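PDB 3I44: aldehyde dehydrogenase, which probably catalyses the NAD(P)+-dependent oxidation of aldehydes to carboxylic acids. Local coordinates for residues K274-F280 and P306-E312; E417-V421 and R445-Q449; T422-D426 and A448-S452; T427-L431 and F468-S474. The protein carries 1 engineered substitution. All blocks are in the same frame, centred on the assembly; numbering follows the deposited sequence.

Contact 1 of 4, residues K274-F280 and P306-E312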
loop_
_atom_site.group_PDB
_atom_site.type_symbol
_atom_site.label_atom_id
_atom_site.label_comp_id
_atom_site.label_asym_id
_atom_site.label_seq_id
_atom_site.Cartn_x
_atom_site.Cartn_y
_atom_site.Cartn_z
ATOM N N LYS A 274 1.256 -16.991 12.584
ATOM C CA LYS A 274 1.563 -18.330 13.079
ATOM C C LYS A 274 3.060 -18.397 13.415
ATOM O O LYS A 274 3.832 -19.168 12.849
ATOM C CB LYS A 274 1.128 -19.427 12.106
ATOM C CG LYS A 274 1.190 -20.846 12.708
ATOM C CD LYS A 274 -0.090 -21.237 13.480
ATOM C CE LYS A 274 0.130 -22.472 14.391
ATOM N NZ LYS A 274 -1.040 -22.767 15.251
ATOM N N GLY A 275 3.419 -17.579 14.394
ATOM C CA GLY A 275 4.791 -17.357 14.775
ATOM C C GLY A 275 5.561 -18.601 15.109
ATOM O O GLY A 275 5.082 -19.461 15.853
ATOM N N ALA A 276 6.749 -18.707 14.530
ATOM C CA ALA A 276 7.711 -19.707 14.938
ATOM C C ALA A 276 8.628 -19.140 16.045
ATOM O O ALA A 276 9.013 -17.965 16.007
ATOM C CB ALA A 276 8.508 -20.128 13.775
ATOM N N ASN A 277 8.937 -19.984 17.038
ATOM C CA ASN A 277 9.907 -19.712 18.116
ATOM C C ASN A 277 10.999 -20.772 18.030
ATOM O O ASN A 277 10.791 -21.937 18.457
ATOM C CB ASN A 277 9.230 -19.770 19.487
ATOM C CG ASN A 277 10.137 -19.276 20.632
ATOM O OD1 ASN A 277 11.285 -18.900 20.408
ATOM N ND2 ASN A 277 9.597 -19.264 21.860
ATOM N N ILE A 278 12.140 -20.373 17.456
ATOM C CA ILE A 278 13.265 -21.246 17.244
ATOM C C ILE A 278 14.171 -21.218 18.465
ATOM O O ILE A 278 14.816 -20.194 18.774
ATOM C CB ILE A 278 14.075 -20.867 16.008
ATOM C CG1 ILE A 278 13.208 -20.928 14.753
ATOM C CG2 ILE A 278 15.300 -21.773 15.887
ATOM C CD1 ILE A 278 13.868 -20.267 13.473
ATOM N N ILE A 279 14.211 -22.351 19.162
ATOM C CA ILE A 279 14.960 -22.468 20.438
ATOM C C ILE A 279 16.098 -23.462 20.255
ATOM O O ILE A 279 15.890 -24.652 20.023
ATOM C CB ILE A 279 14.069 -22.881 21.598
ATOM C CG1 ILE A 279 12.865 -21.928 21.670
ATOM C CG2 ILE A 279 14.859 -22.895 22.928
ATOM C CD1 ILE A 279 11.959 -22.137 22.870
ATOM N N PHE A 280 17.307 -22.931 20.292
ATOM C CA PHE A 280 18.510 -23.731 20.190
ATOM C C PHE A 280 18.903 -24.282 21.550
ATOM O O PHE A 280 18.496 -23.755 22.582
ATOM C CB PHE A 280 19.657 -22.905 19.606
ATOM C CG PHE A 280 19.530 -22.659 18.140
ATOM C CD1 PHE A 280 20.007 -23.594 17.224
ATOM C CD2 PHE A 280 18.903 -21.508 17.662
ATOM C CE1 PHE A 280 19.896 -23.380 15.880
ATOM C CE2 PHE A 280 18.768 -21.295 16.300
ATOM C CZ PHE A 280 19.279 -22.218 15.403
ATOM N N PRO A 306 3.846 -16.804 19.840
ATOM C CA PRO A 306 4.777 -17.818 19.361
ATOM C C PRO A 306 4.168 -19.224 19.528
ATOM O O PRO A 306 4.406 -19.927 20.524
ATOM C CB PRO A 306 6.000 -17.607 20.256
ATOM C CG PRO A 306 5.423 -17.160 21.548
ATOM C CD PRO A 306 4.254 -16.279 21.157
ATOM N N THR A 307 3.417 -19.637 18.523
ATOM C CA THR A 307 2.599 -20.837 18.601
ATOM C C THR A 307 3.240 -22.095 18.014
ATOM O O THR A 307 2.751 -23.186 18.263
ATOM C CB THR A 307 1.200 -20.572 17.983
ATOM O OG1 THR A 307 1.326 -20.072 16.638
ATOM C CG2 THR A 307 0.462 -19.516 18.802
ATOM N N ARG A 308 4.326 -21.960 17.263
ATOM C CA ARG A 308 5.084 -23.108 16.756
ATOM C C ARG A 308 6.472 -23.065 17.370
ATOM O O ARG A 308 7.303 -22.212 17.015
ATOM C CB ARG A 308 5.202 -23.103 15.238
ATOM C CG ARG A 308 3.861 -23.267 14.511
ATOM C CD ARG A 308 4.089 -23.210 13.009
ATOM N NE ARG A 308 4.583 -21.893 12.583
ATOM C CZ ARG A 308 5.469 -21.674 11.614
ATOM N NH1 ARG A 308 6.004 -22.676 10.933
ATOM N NH2 ARG A 308 5.866 -20.428 11.352
ATOM N N MET A 309 6.726 -23.960 18.316
ATOM C CA MET A 309 8.020 -23.989 18.976
ATOM C C MET A 309 8.886 -25.020 18.287
ATOM O O MET A 309 8.586 -26.230 18.344
ATOM C CB MET A 309 7.856 -24.287 20.453
ATOM C CG MET A 309 9.159 -24.149 21.276
ATOM S SD MET A 309 8.953 -24.535 23.053
ATOM C CE MET A 309 8.256 -23.049 23.738
ATOM N N LEU A 310 9.958 -24.549 17.641
ATOM C CA LEU A 310 10.864 -25.404 16.875
ATOM C C LEU A 310 12.124 -25.549 17.714
ATOM O O LEU A 310 12.821 -24.567 17.964
ATOM C CB LEU A 310 11.151 -24.816 15.482
ATOM C CG LEU A 310 9.971 -24.152 14.718
ATOM C CD1 LEU A 310 10.440 -23.585 13.401
ATOM C CD2 LEU A 310 8.802 -25.116 14.474
ATOM N N VAL A 311 12.374 -26.764 18.199
ATOM C CA VAL A 311 13.424 -27.020 19.188
ATOM C C VAL A 311 14.551 -27.897 18.644
ATOM O O VAL A 311 14.314 -28.947 18.012
ATOM C CB VAL A 311 12.842 -27.667 20.454
ATOM C CG1 VAL A 311 13.926 -27.783 21.551
ATOM C CG2 VAL A 311 11.651 -26.850 20.966
ATOM N N GLU A 312 15.783 -27.460 18.866
ATOM C CA GLU A 312 16.935 -28.245 18.453
ATOM C C GLU A 312 16.842 -29.663 19.080
ATOM O O GLU A 312 16.412 -29.832 20.223
ATOM C CB GLU A 312 18.227 -27.519 18.820
ATOM C CG GLU A 312 19.501 -28.140 18.255
ATOM C CD GLU A 312 20.716 -27.188 18.332
ATOM O OE1 GLU A 312 21.623 -27.351 17.511
ATOM O OE2 GLU A 312 20.753 -26.246 19.160
HETATM O O HOH W 1 0.029 -24.232 17.792
HETATM O O HOH W 2 6.760 -20.397 22.157
#
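Ala-276 to Ile-279 run parallel to Arg-308 to Val-311 inside a seven-stranded sheet, the two strands being the ends of a beta-alpha-beta unit whose crossover holds helix 287-296. Their backbones join through bonds that include Asn-277 N to Arg-308 O (2.8 Å) and Ile-279 N to Leu-310 O (2.9 Å, 173°).

Among the side-chain polar contacts, Arg-308 turns at chi3 (-65°) and presents its NE/NH2 edge to one carbonyl, both nitrogens lying 2.8 Å from Lys-274 O. Its guanidinium face rests on Ala-276 CB. The lysine chain passes at a slant across the arginine, its CG 3.6 Å from Arg-308 NE, before NZ bonds to Ile-399 O and Glu-402 O. One water links Asn-277 ND2 to Pro-306 O, while Asn-277 OD1 pairs with Gln-436.

Apolar contacts lie on both faces: Leu-310 CD1 meets Ala-276 CB at 4.0 Å, and on the other face Ile-279 CD1 abuts Met-309 CG at 3.8 Å. Glu-312 OE2 approaches the ring edge of Phe-280, 3.4 Å from CD1, and also accepts from Ala-281 N.

Arg-308 also donates to Leu-423 O and Ala-424 O, so its buried charge is met by backbone carbonyls and probably eased by the C-terminal end of helix 417-425.

Contact 2 of 4, residues E417-V421 and R445-Q449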
loop_
_atom_site.group_PDB
_atom_site.type_symbol
_atom_site.label_atom_id
_atom_site.label_comp_id
_atom_site.label_asym_id
_atom_site.label_seq_id
_atom_site.Cartn_x
_atom_site.Cartn_y
_atom_site.Cartn_z
ATOM N N GLU A 417 20.317 -25.791 11.096
ATOM C CA GLU A 417 19.855 -24.410 10.978
ATOM C C GLU A 417 18.911 -24.279 9.773
ATOM O O GLU A 417 17.845 -23.671 9.897
ATOM C CB GLU A 417 21.028 -23.426 10.857
ATOM C CG GLU A 417 21.844 -23.303 12.114
ATOM C CD GLU A 417 22.952 -22.253 12.004
ATOM O OE1 GLU A 417 22.948 -21.425 11.073
ATOM O OE2 GLU A 417 23.836 -22.260 12.871
ATOM N N ASP A 418 19.305 -24.840 8.620
ATOM C CA ASP A 418 18.450 -24.825 7.416
ATOM C C ASP A 418 17.066 -25.410 7.660
ATOM O O ASP A 418 16.097 -24.913 7.125
ATOM C CB ASP A 418 19.071 -25.586 6.233
ATOM C CG ASP A 418 20.278 -24.872 5.627
ATOM O OD1 ASP A 418 20.376 -23.614 5.700
ATOM O OD2 ASP A 418 21.144 -25.594 5.065
ATOM N N GLU A 419 16.998 -26.490 8.428
ATOM C CA GLU A 419 15.732 -27.162 8.708
ATOM C C GLU A 419 14.842 -26.253 9.571
ATOM O O GLU A 419 13.635 -26.136 9.352
ATOM C CB GLU A 419 15.993 -28.488 9.421
ATOM C CG GLU A 419 14.991 -29.579 9.114
ATOM C CD GLU A 419 15.043 -30.737 10.116
ATOM O OE1 GLU A 419 16.148 -31.036 10.658
ATOM O OE2 GLU A 419 13.959 -31.336 10.347
ATOM N N ALA A 420 15.455 -25.575 10.535
ATOM C CA ALA A 420 14.710 -24.633 11.379
ATOM C C ALA A 420 14.125 -23.473 10.558
ATOM O O ALA A 420 12.956 -23.102 10.720
ATOM C CB ALA A 420 15.596 -24.110 12.505
ATOM N N VAL A 421 14.942 -22.921 9.656
ATOM C CA VAL A 421 14.514 -21.824 8.818
ATOM C C VAL A 421 13.395 -22.282 7.867
ATOM O O VAL A 421 12.413 -21.559 7.674
ATOM C CB VAL A 421 15.665 -21.265 8.025
ATOM C CG1 VAL A 421 15.153 -20.463 6.803
ATOM C CG2 VAL A 421 16.588 -20.426 8.942
ATOM N N ARG A 445 22.351 -14.847 11.748
ATOM C CA ARG A 445 22.091 -15.680 10.563
ATOM C C ARG A 445 20.619 -16.064 10.435
ATOM O O ARG A 445 20.035 -15.939 9.356
ATOM C CB ARG A 445 22.874 -16.997 10.585
ATOM C CG ARG A 445 24.345 -16.901 10.445
ATOM C CD ARG A 445 24.965 -18.294 10.083
ATOM N NE ARG A 445 24.872 -19.252 11.199
ATOM C CZ ARG A 445 25.725 -19.332 12.220
ATOM N NH1 ARG A 445 26.748 -18.506 12.328
ATOM N NH2 ARG A 445 25.530 -20.227 13.163
ATOM N N ILE A 446 20.038 -16.558 11.525
ATOM C CA ILE A 446 18.651 -17.017 11.523
ATOM C C ILE A 446 17.647 -15.862 11.343
ATOM O O ILE A 446 16.682 -15.999 10.556
ATOM C CB ILE A 446 18.308 -17.875 12.787
ATOM C CG1 ILE A 446 19.274 -19.068 12.933
ATOM C CG2 ILE A 446 16.871 -18.382 12.716
ATOM C CD1 ILE A 446 19.333 -19.999 11.730
ATOM N N ALA A 447 17.877 -14.748 12.053
ATOM C CA ALA A 447 17.054 -13.546 11.945
ATOM C C ALA A 447 16.987 -13.030 10.498
ATOM O O ALA A 447 15.937 -12.563 10.056
ATOM C CB ALA A 447 17.527 -12.433 12.898
ATOM N N ALA A 448 18.101 -13.116 9.780
ATOM C CA ALA A 448 18.166 -12.655 8.408
ATOM C C ALA A 448 17.411 -13.565 7.452
ATOM O O ALA A 448 16.987 -13.097 6.409
ATOM C CB ALA A 448 19.649 -12.498 7.932
ATOM N N GLN A 449 17.253 -14.850 7.791
ATOM C CA GLN A 449 16.603 -15.790 6.902
ATOM C C GLN A 449 15.097 -15.983 7.127
ATOM O O GLN A 449 14.429 -16.449 6.229
ATOM C CB GLN A 449 17.283 -17.146 6.980
ATOM C CG GLN A 449 18.737 -17.150 6.499
ATOM C CD GLN A 449 19.381 -18.499 6.730
ATOM O OE1 GLN A 449 19.082 -19.447 6.031
ATOM N NE2 GLN A 449 20.255 -18.594 7.727
HETATM O O HOH W 3 22.080 -20.741 8.705
#
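Glu-417 opens the contact with a two-pronged salt bridge to Arg-445. Its carboxylate lies almost coplanar with the guanidinium, the planes 3° apart, and each oxygen uses its syn lone pair: OE1 receives Arg-445 NE at 2.9 Å and OE2 receives NH2 at 2.7 Å. The extended glutamate side chain meets the arginine at about a right angle, and a bend at chi3 (-69°) turns the NE/NH2 edge of Arg-445 to face it. A water bonded to Glu-417 OE1 (2.6 Å) continues to Gln-449 NE2. That amide also donates to Arg-445 O one helical turn back, from well above the carbonyl plane, which ties the glutamine to its own helix. Glu-417 contributes carbon as well, its CB lying 3.9 Å from Ile-446 CD1.

One turn further on, Val-421 fills the space between the helices with its two methyl groups. Val-421 CG2 touches Ile-446 CD1 and, also at 3.9 Å, Gln-449 CB; CG1 of the valine lies equally close to that CB. The polar pairing is thus at the start of the segment and the apolar wedge at its end.

The two helical segments run in the same general direction, 34° apart, their axes 10.5 Å from each other at closest. Ala-420 and Ile-446 both rest on Ile-278 of strand 276-279, and Ile-446 also on Ile-435 of strand 432-436, while Ala-447 and Ala-448 pack against the second subunit.

Contact 3 of 4, residues T422-D426 and A448-S452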
loop_
_atom_site.group_PDB
_atom_site.type_symbol
_atom_site.label_atom_id
_atom_site.label_comp_id
_atom_site.label_asym_id
_atom_site.label_seq_id
_atom_site.Cartn_x
_atom_site.Cartn_y
_atom_site.Cartn_z
ATOM N N THR A 422 13.538 -23.476 7.295
ATOM C CA THR A 422 12.535 -24.005 6.381
ATOM C C THR A 422 11.207 -24.158 7.086
ATOM O O THR A 422 10.193 -23.701 6.598
ATOM C CB THR A 422 12.982 -25.387 5.782
ATOM O OG1 THR A 422 14.191 -25.207 5.031
ATOM C CG2 THR A 422 11.872 -25.995 4.861
ATOM N N LEU A 423 11.221 -24.819 8.233
ATOM C CA LEU A 423 10.015 -24.950 9.056
ATOM C C LEU A 423 9.421 -23.586 9.453
ATOM O O LEU A 423 8.230 -23.376 9.328
ATOM C CB LEU A 423 10.310 -25.770 10.314
ATOM C CG LEU A 423 10.561 -27.268 10.079
ATOM C CD1 LEU A 423 11.330 -27.915 11.229
ATOM C CD2 LEU A 423 9.198 -27.962 9.821
ATOM N N ALA A 424 10.255 -22.669 9.935
ATOM C CA ALA A 424 9.759 -21.340 10.343
ATOM C C ALA A 424 9.089 -20.617 9.162
ATOM O O ALA A 424 8.070 -19.927 9.334
ATOM C CB ALA A 424 10.892 -20.495 10.928
ATOM N N ASN A 425 9.641 -20.783 7.962
ATOM C CA ASN A 425 9.101 -20.122 6.772
ATOM C C ASN A 425 7.983 -20.880 6.058
ATOM O O ASN A 425 7.439 -20.349 5.090
ATOM C CB ASN A 425 10.190 -19.785 5.734
ATOM C CG ASN A 425 11.092 -18.683 6.191
ATOM O OD1 ASN A 425 10.732 -17.898 7.085
ATOM N ND2 ASN A 425 12.283 -18.613 5.602
ATOM N N ASP A 426 7.604 -22.057 6.557
ATOM C CA ASP A 426 6.538 -22.861 5.940
ATOM C C ASP A 426 5.151 -22.399 6.413
ATOM O O ASP A 426 4.484 -23.035 7.223
ATOM C CB ASP A 426 6.751 -24.343 6.220
ATOM C CG ASP A 426 5.688 -25.211 5.569
ATOM O OD1 ASP A 426 4.985 -24.703 4.679
ATOM O OD2 ASP A 426 5.518 -26.387 5.980
ATOM N N ALA A 448 18.101 -13.116 9.780
ATOM C CA ALA A 448 18.166 -12.655 8.408
ATOM C C ALA A 448 17.411 -13.565 7.452
ATOM O O ALA A 448 16.987 -13.097 6.409
ATOM C CB ALA A 448 19.649 -12.498 7.932
ATOM N N GLN A 449 17.253 -14.850 7.791
ATOM C CA GLN A 449 16.603 -15.790 6.902
ATOM C C GLN A 449 15.097 -15.983 7.127
ATOM O O GLN A 449 14.429 -16.449 6.229
ATOM C CB GLN A 449 17.283 -17.146 6.980
ATOM C CG GLN A 449 18.737 -17.150 6.499
ATOM C CD GLN A 449 19.381 -18.499 6.730
ATOM O OE1 GLN A 449 19.082 -19.447 6.031
ATOM N NE2 GLN A 449 20.255 -18.594 7.727
ATOM N N VAL A 450 14.566 -15.646 8.303
ATOM C CA VAL A 450 13.140 -15.887 8.575
ATOM C C VAL A 450 12.336 -14.762 7.964
ATOM O O VAL A 450 12.753 -13.583 7.966
ATOM C CB VAL A 450 12.762 -16.031 10.085
ATOM C CG1 VAL A 450 13.383 -17.288 10.689
ATOM C CG2 VAL A 450 13.154 -14.790 10.880
ATOM N N ARG A 451 11.156 -15.123 7.475
ATOM C CA ARG A 451 10.359 -14.211 6.676
ATOM C C ARG A 451 9.219 -13.659 7.483
ATOM O O ARG A 451 8.117 -14.191 7.489
ATOM C CB ARG A 451 9.890 -14.919 5.395
ATOM C CG ARG A 451 9.293 -13.977 4.363
ATOM C CD ARG A 451 10.289 -13.350 3.371
ATOM N NE ARG A 451 9.485 -12.792 2.267
ATOM C CZ ARG A 451 8.904 -11.584 2.247
ATOM N NH1 ARG A 451 9.073 -10.726 3.256
ATOM N NH2 ARG A 451 8.144 -11.226 1.193
ATOM N N SER A 452 9.492 -12.549 8.173
ATOM C CA SER A 452 8.491 -11.892 8.983
ATOM C C SER A 452 8.751 -10.386 9.038
ATOM O O SER A 452 9.856 -9.920 8.764
ATOM C CB SER A 452 8.447 -12.498 10.397
ATOM O OG SER A 452 9.735 -12.580 11.000
HETATM O O HOH W 4 7.497 -17.182 9.014
#
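Asn-425 and the backbone of residues 449 to 451 form the tight part of this contact. The side-chain amide bonds to one edge of the passing chain: ND2 donates to Gln-449 O at 3.1 Å, nearly straight at 173° and in the amide plane, while OD1 accepts Arg-451 N at 2.8 Å. Taking a carbonyl and the N-H two residues on, the amide stands in for a residue of a neighbouring parallel strand, and the pair of bonds fixes which way round the amide sits. With chi1 at -70°, CG stands beside the asparagine's own backbone N, and OD1 also comes 3.5 Å from Val-450 CA and equally near Arg-451 CB. Next to this bond pair, Ala-424 CB touches Val-450 CG1 at 4.1 Å, a small apolar patch.

The other side is looser. Gln-449 is exposed and its side chain stays clear of residues 422-426, its amide turned back to its own helix. Of the Arg-451 side chain only CB reaches Asn-425; the chain bends at chi2 (88°) and leads off, the guanidinium forming salt bridges with Asp-490 and Glu-242 of the second subunit.

In the fold, the contact joins the last turn of helix 417-425 to the chain leaving helix 440-449 toward strand 454-457. Both elements lie on the sheet, Ala-424 and Val-450 meeting Ile-278 of strand 276-279 and Val-450 also Asn-433 of strand 432-436.

Contact 4 of 4, residues T427-L431 and F468-S474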
loop_
_atom_site.group_PDB
_atom_site.type_symbol
_atom_site.label_atom_id
_atom_site.label_comp_id
_atom_site.label_asym_id
_atom_site.label_seq_id
_atom_site.Cartn_x
_atom_site.Cartn_y
_atom_site.Cartn_z
ATOM N N THR A 427 4.757 -21.246 5.914
ATOM C CA THR A 427 3.539 -20.595 6.340
ATOM C C THR A 427 3.303 -19.454 5.376
ATOM O O THR A 427 4.257 -18.966 4.758
ATOM C CB THR A 427 3.642 -20.024 7.785
ATOM O OG1 THR A 427 2.391 -19.398 8.132
ATOM C CG2 THR A 427 4.877 -18.985 7.948
ATOM N N GLU A 428 2.048 -19.036 5.244
ATOM C CA GLU A 428 1.711 -17.870 4.441
ATOM C C GLU A 428 1.737 -16.590 5.302
ATOM O O GLU A 428 1.666 -15.474 4.777
ATOM C CB GLU A 428 0.324 -18.068 3.781
ATOM C CG GLU A 428 0.283 -19.120 2.624
ATOM C CD GLU A 428 1.242 -18.767 1.477
ATOM O OE1 GLU A 428 0.932 -17.856 0.676
ATOM O OE2 GLU A 428 2.326 -19.385 1.379
ATOM N N TYR A 429 1.841 -16.765 6.614
ATOM C CA TYR A 429 1.873 -15.669 7.566
ATOM C C TYR A 429 3.312 -15.175 7.714
ATOM O O TYR A 429 4.227 -15.793 7.147
ATOM C CB TYR A 429 1.371 -16.135 8.917
ATOM C CG TYR A 429 -0.117 -16.400 9.013
ATOM C CD1 TYR A 429 -1.025 -15.373 8.876
ATOM C CD2 TYR A 429 -0.606 -17.681 9.289
ATOM C CE1 TYR A 429 -2.374 -15.599 8.980
ATOM C CE2 TYR A 429 -1.950 -17.928 9.376
ATOM C CZ TYR A 429 -2.839 -16.892 9.224
ATOM O OH TYR A 429 -4.189 -17.105 9.348
ATOM N N GLY A 430 3.503 -14.077 8.455
ATOM C CA GLY A 430 4.848 -13.530 8.707
ATOM C C GLY A 430 4.793 -12.294 9.571
ATOM O O GLY A 430 5.188 -11.195 9.132
ATOM N N LEU A 431 4.263 -12.463 10.786
ATOM C CA LEU A 431 4.065 -11.349 11.664
ATOM C C LEU A 431 5.323 -11.227 12.563
ATOM O O LEU A 431 6.232 -10.481 12.200
ATOM C CB LEU A 431 2.744 -11.450 12.408
ATOM C CG LEU A 431 2.330 -10.264 13.277
ATOM C CD1 LEU A 431 2.374 -8.882 12.523
ATOM C CD2 LEU A 431 0.914 -10.481 13.880
ATOM N N PHE A 468 4.781 -1.853 14.524
ATOM C CA PHE A 468 4.229 -3.167 14.643
ATOM C C PHE A 468 3.526 -3.537 13.330
ATOM O O PHE A 468 2.603 -2.836 12.885
ATOM C CB PHE A 468 3.225 -3.225 15.802
ATOM C CG PHE A 468 2.738 -4.628 16.110
ATOM C CD1 PHE A 468 3.280 -5.346 17.175
ATOM C CD2 PHE A 468 1.762 -5.232 15.328
ATOM C CE1 PHE A 468 2.841 -6.641 17.456
ATOM C CE2 PHE A 468 1.321 -6.522 15.602
ATOM C CZ PHE A 468 1.851 -7.223 16.657
ATOM N N GLY A 469 3.946 -4.652 12.731
ATOM C CA GLY A 469 3.310 -5.138 11.543
ATOM C C GLY A 469 4.063 -6.236 10.879
ATOM O O GLY A 469 5.212 -6.511 11.244
ATOM N N GLY A 470 3.423 -6.848 9.883
ATOM C CA GLY A 470 3.943 -8.085 9.275
ATOM C C GLY A 470 4.275 -7.965 7.803
ATOM O O GLY A 470 4.478 -6.854 7.282
ATOM N N VAL A 471 4.393 -9.135 7.164
ATOM C CA VAL A 471 4.501 -9.293 5.709
ATOM C C VAL A 471 3.495 -10.398 5.295
ATOM O O VAL A 471 2.915 -11.092 6.158
ATOM C CB VAL A 471 5.948 -9.695 5.234
ATOM C CG1 VAL A 471 7.020 -8.671 5.706
ATOM C CG2 VAL A 471 6.294 -11.049 5.740
ATOM N N LYS A 472 3.307 -10.554 3.994
ATOM C CA LYS A 472 2.441 -11.595 3.369
ATOM C C LYS A 472 1.034 -11.616 3.971
ATOM O O LYS A 472 0.382 -10.575 4.072
ATOM C CB LYS A 472 3.121 -12.957 3.450
ATOM C CG LYS A 472 4.365 -13.084 2.603
ATOM C CD LYS A 472 5.406 -13.987 3.191
ATOM C CE LYS A 472 5.088 -15.437 3.000
ATOM N NZ LYS A 472 5.022 -15.768 1.575
ATOM N N PHE A 473 0.550 -12.781 4.390
ATOM C CA PHE A 473 -0.837 -12.917 4.901
ATOM C C PHE A 473 -1.046 -12.321 6.286
ATOM O O PHE A 473 -2.181 -12.248 6.777
ATOM C CB PHE A 473 -1.289 -14.395 4.927
ATOM C CG PHE A 473 -1.760 -14.926 3.578
ATOM C CD1 PHE A 473 -1.362 -14.348 2.397
ATOM C CD2 PHE A 473 -2.658 -16.015 3.515
ATOM C CE1 PHE A 473 -1.863 -14.848 1.132
ATOM C CE2 PHE A 473 -3.146 -16.502 2.282
ATOM C CZ PHE A 473 -2.745 -15.923 1.100
ATOM N N SER A 474 0.027 -11.884 6.922
ATOM C CA SER A 474 -0.149 -11.119 8.157
ATOM C C SER A 474 -0.471 -9.631 7.910
ATOM O O SER A 474 -0.672 -8.884 8.861
ATOM C CB SER A 474 1.103 -11.237 9.040
ATOM O OG SER A 474 1.361 -12.603 9.405
#
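This is a loop-to-loop contact in the alpha/beta fold of aldehyde dehydrogenases, joining the link between helix 417-425 and strand 432-436 to a glycine-containing loop that precedes helix 481-486. Each loop has its own turn. Thr-427 OG1 accepts from Tyr-429 N in an ST turn, and residues 471-474 form a type II' beta turn, closed by Ser-474 N to Val-471 O at 3.1 Å.

Backbone bonds join the two: Phe-473 N donates to Glu-428 O at 2.9 Å, and Val-471 N reaches Gly-430 O at 3.0 Å. Side by side and pointing the same way, Glu-428 and Phe-473 make a CH-pi contact, the glutamate CB lying over one face of the ring 4.0 Å from its centroid. Leu-431 swings CD1 against the side-chain-free backbone of Gly-469 and Gly-470, 3.5 Å from Gly-470 N, and touches Phe-468 CE2 as well. Val-471, Lys-472 and Phe-473 also pack on the second subunit.

Ser-474 OG has two partners: it donates to Gly-272 O and accepts Gly-430 N, the latter at 2.8 Å and almost straight (172°).

The four contacts share one part of the fold, the seven-stranded sheet and the elements packed on it. Contact 1 supplies two neighbouring inner strands and closes before the others open. Contacts 2 and 3, centres about 7 Å apart, follow helices 417-425 and 440-449 from their salt-bridged surface to their ends, sharing Ala-448 and Gln-449. Contact 4 takes up the chain directly after contact 3's first segment, and its segments alternate with those of contacts 2 and 3. Contact 1 touches all the others, their centres lying about 11 to 16 Å from its own. Contacts 2, 3 and 4 also meet the second subunit, so this layer connects the sheet to the dimer interface.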